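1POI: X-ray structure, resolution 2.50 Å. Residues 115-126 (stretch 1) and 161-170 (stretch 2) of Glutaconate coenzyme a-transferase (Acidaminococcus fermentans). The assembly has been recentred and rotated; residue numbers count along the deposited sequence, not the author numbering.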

# COMPACT_ATOMS: atom_id res chain seq x y z
N GLY A 115 -4.86 -34.30 2.83
CA GLY A 115 -5.20 -35.41 3.70
C GLY A 115 -5.86 -36.55 2.93
O GLY A 115 -6.53 -37.40 3.51
N LEU A 116 -5.69 -36.59 1.62
CA LEU A 116 -6.31 -37.65 0.83
C LEU A 116 -5.66 -39.00 1.10
O LEU A 116 -4.46 -39.08 1.36
N PRO A 117 -6.44 -40.08 1.04
CA PRO A 117 -5.93 -41.44 1.26
C PRO A 117 -4.84 -41.71 0.22
O PRO A 117 -3.77 -42.25 0.50
N PHE A 118 -5.16 -41.34 -1.01
CA PHE A 118 -4.26 -41.51 -2.13
C PHE A 118 -4.70 -40.55 -3.24
O PHE A 118 -5.71 -39.85 -3.10
N LEU A 119 -3.99 -40.56 -4.36
CA LEU A 119 -4.32 -39.66 -5.44
C LEU A 119 -4.72 -40.31 -6.76
O LEU A 119 -3.88 -40.94 -7.41
N PRO A 120 -6.00 -40.20 -7.16
CA PRO A 120 -6.39 -40.80 -8.44
C PRO A 120 -6.31 -39.72 -9.55
O PRO A 120 -6.84 -38.61 -9.40
N VAL A 121 -5.58 -40.01 -10.62
CA VAL A 121 -5.45 -39.06 -11.69
C VAL A 121 -5.64 -39.75 -13.01
O VAL A 121 -5.34 -40.92 -13.15
N THR A 122 -6.14 -39.01 -13.99
CA THR A 122 -6.29 -39.57 -15.32
C THR A 122 -5.06 -39.14 -16.16
O THR A 122 -5.18 -38.84 -17.36
N LEU A 123 -3.87 -39.17 -15.55
CA LEU A 123 -2.64 -38.73 -16.20
C LEU A 123 -1.58 -39.81 -16.14
O LEU A 123 -1.62 -40.67 -15.27
N MET A 124 -0.60 -39.71 -17.04
CA MET A 124 0.53 -40.64 -17.13
C MET A 124 0.26 -41.95 -17.86
O MET A 124 1.20 -42.65 -18.22
N GLN A 125 -1.01 -42.25 -18.13
CA GLN A 125 -1.35 -43.50 -18.82
C GLN A 125 -0.95 -43.48 -20.29
O GLN A 125 -0.81 -42.41 -20.89
N GLY A 126 -0.71 -44.66 -20.85
CA GLY A 126 -0.35 -44.75 -22.25
C GLY A 126 0.97 -44.10 -22.54
O GLY A 126 1.36 -43.94 -23.72
N GLY A 161 -15.81 -49.49 -16.96
CA GLY A 161 -15.00 -49.72 -18.15
C GLY A 161 -13.82 -48.77 -18.18
O GLY A 161 -12.88 -48.96 -18.94
N GLU A 162 -13.86 -47.75 -17.33
CA GLU A 162 -12.80 -46.76 -17.25
C GLU A 162 -11.96 -46.97 -15.98
O GLU A 162 -12.49 -47.28 -14.90
N LYS A 163 -10.64 -46.83 -16.14
CA LYS A 163 -9.69 -46.96 -15.04
C LYS A 163 -8.85 -45.69 -14.96
O LYS A 163 -8.70 -44.95 -15.95
N VAL A 164 -8.37 -45.40 -13.75
CA VAL A 164 -7.54 -44.24 -13.47
C VAL A 164 -6.22 -44.75 -12.83
O VAL A 164 -6.10 -45.94 -12.48
N VAL A 165 -5.25 -43.87 -12.69
CA VAL A 165 -3.97 -44.21 -12.11
C VAL A 165 -4.00 -43.72 -10.68
O VAL A 165 -4.30 -42.54 -10.44
N ALA A 166 -3.80 -44.63 -9.73
CA ALA A 166 -3.81 -44.24 -8.32
C ALA A 166 -2.36 -44.07 -7.93
O ALA A 166 -1.52 -44.90 -8.30
N VAL A 167 -2.07 -43.03 -7.17
CA VAL A 167 -0.71 -42.71 -6.77
C VAL A 167 -0.60 -42.53 -5.26
O VAL A 167 -1.44 -41.88 -4.64
N PRO A 168 0.44 -43.09 -4.64
CA PRO A 168 0.60 -42.96 -3.19
C PRO A 168 0.88 -41.53 -2.78
O PRO A 168 1.73 -40.88 -3.38
N VAL A 169 0.20 -41.06 -1.75
CA VAL A 169 0.40 -39.72 -1.21
C VAL A 169 1.68 -39.80 -0.35
O VAL A 169 1.80 -40.65 0.52
N PRO A 170 2.67 -38.94 -0.62
CA PRO A 170 3.92 -38.95 0.12
C PRO A 170 3.85 -38.43 1.56
O PRO A 170 3.04 -37.57 1.87

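The two stretches meet as antiparallel strands: the axes of 118-121 and 162-168 approach to 4.5 Å with 155° between their N-to-C directions. Four backbone hydrogen bonds fix the register, L119 N to V167 O at 2.9 Å, V167 N to L119 O at 2.8 Å, V121 N to V165 O at 2.8 Å and V165 N to V121 O at 3.0 Å. Because L119-V167 and V121-V165 are hydrogen-bonded pairs, their four side chains share one face of the sheet, while P120 and A166, a non-hydrogen-bonded pair, project from the other together with F118. Together the stretches bury 608 Å², and three valines of the second stretch, V165, V167 and V169, account for the largest single shares.

V165 has 88 Å² covered. Its chi1 of 173° (t) accompanies contacts well beyond its bridge partner: V165 CB lies 4.3 Å from V121 CG2, V165 CG2 reaches L123 O at 3.7 Å and Q125 CB at 4.4 Å, and V165 CG1 meets M124 CE at 4.2 Å. The loop after the first strand therefore folds back over this residue. M124 and Q125 both direct their CA-to-CB bonds toward the second stretch, M124 with chi1 m and chi2 t, Q125 with chi1 p and chi2 m. The Q125 amide also braces the loop from within, since Q125 NE2 donates to T122 O at 2.8 Å.

V167, with 70 Å² covered, is also t at chi1 (161°). It faces L119, whose rotamer is t at chi1 and p at chi2; the closest side-chain approach is between the CB atoms of L119 and V167, at 4.4 Å.

V169, with 64 Å² covered, points toward the first stretch, again with chi1 t (165°). Its closest approaches are made by CG2: V169 CG2 lies 3.6 Å from both F118 CA and L116 O, and 4.1 Å from L119 N, while V169 CG1 also comes within 4.2 Å of L116 O. The CG2 methyl thus packs largely against backbone.

On the opposite face the packing is apolar. F118, with chi1 p, brings F118 CD2 to 3.6 Å from A166 CB, an oblique approach to the ring. P120 CB rests 3.6 Å from V164 CG2, the valine here having chi1 at -35°.

Polar side chains contribute little across the interface. E162, extended with chi1 and chi2 both t, brings E162 OE2 only to 4.4 Å from T122 CG2, and that carboxylate oxygen is hydrogen-bonded elsewhere in the structure.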

# COMPACT_ATOMS: atom_id res chain seq x y z
CB LEU A 116 -6.23 -37.33 -0.67
CG LEU A 116 -6.80 -36.03 -1.23
CD1 LEU A 116 -6.77 -36.09 -2.75
CD2 LEU A 116 -8.21 -35.79 -0.78
CB PRO A 117 -7.15 -42.31 0.95
CG PRO A 117 -8.29 -41.44 1.26
CD PRO A 117 -7.87 -40.10 0.72
CB PHE A 118 -4.27 -42.96 -2.60
CG PHE A 118 -5.59 -43.41 -3.16
CD1 PHE A 118 -6.63 -43.77 -2.31
CD2 PHE A 118 -5.75 -43.54 -4.54
CE1 PHE A 118 -7.82 -44.27 -2.84
CE2 PHE A 118 -6.94 -44.04 -5.09
CZ PHE A 118 -7.98 -44.41 -4.23
CB LEU A 119 -3.14 -38.71 -5.65
CG LEU A 119 -3.12 -37.77 -6.86
CD1 LEU A 119 -4.11 -36.61 -6.66
CD2 LEU A 119 -1.71 -37.27 -7.00
CB PRO A 120 -7.84 -41.25 -8.18
CG PRO A 120 -8.40 -40.13 -7.28
CD PRO A 120 -7.17 -39.67 -6.42
CB VAL A 121 -4.05 -38.36 -11.73
CG1 VAL A 121 -3.83 -37.50 -10.50
CG2 VAL A 121 -2.93 -39.37 -11.88
CB THR A 122 -7.60 -39.07 -15.94
OG1 THR A 122 -8.07 -37.94 -15.18
CG2 THR A 122 -8.64 -40.16 -15.92
CB LEU A 123 -2.09 -37.47 -15.51
CG LEU A 123 -2.89 -36.16 -15.55
CD1 LEU A 123 -2.34 -35.16 -14.57
CD2 LEU A 123 -2.89 -35.59 -16.96
CB MET A 124 1.14 -40.93 -15.76
CG MET A 124 1.69 -39.70 -15.06
SD MET A 124 2.50 -40.06 -13.47
CE MET A 124 2.12 -41.75 -13.30
CB GLN A 125 -2.86 -43.80 -18.71
CG GLN A 125 -3.79 -42.89 -19.51
CD GLN A 125 -4.15 -41.60 -18.77
OE1 GLN A 125 -3.56 -41.27 -17.75
NE2 GLN A 125 -5.13 -40.88 -19.29
CB GLU A 162 -13.38 -45.34 -17.29
CG GLU A 162 -12.36 -44.26 -16.86
CD GLU A 162 -12.85 -42.82 -17.03
OE1 GLU A 162 -13.41 -42.49 -18.10
OE2 GLU A 162 -12.63 -42.02 -16.09
CB LYS A 163 -8.76 -48.17 -15.24
CG LYS A 163 -9.49 -49.49 -15.48
CD LYS A 163 -8.65 -50.71 -15.06
CE LYS A 163 -8.59 -50.85 -13.54
NZ LYS A 163 -8.10 -52.18 -13.06
CB VAL A 164 -8.27 -43.22 -12.51
CG1 VAL A 164 -9.76 -43.18 -12.80
CG2 VAL A 164 -8.01 -43.52 -11.03
CB VAL A 165 -2.82 -43.51 -12.88
CG1 VAL A 165 -1.47 -43.71 -12.18
CG2 VAL A 165 -2.75 -44.05 -14.30
CB ALA A 166 -4.49 -45.29 -7.48
CB VAL A 167 -0.24 -41.42 -7.53
CG1 VAL A 167 0.92 -40.79 -6.86
CG2 VAL A 167 0.14 -41.76 -8.94
CB PRO A 168 1.84 -43.82 -2.91
CG PRO A 168 1.89 -44.77 -4.06
CD PRO A 168 1.55 -43.88 -5.21
CB VAL A 169 -0.81 -39.30 -0.35
CG1 VAL A 169 -0.49 -38.12 0.49
CG2 VAL A 169 -1.95 -38.95 -1.25
CB PRO A 170 4.81 -38.07 -0.75
CG PRO A 170 3.86 -37.01 -1.20
CD PRO A 170 2.62 -37.82 -1.57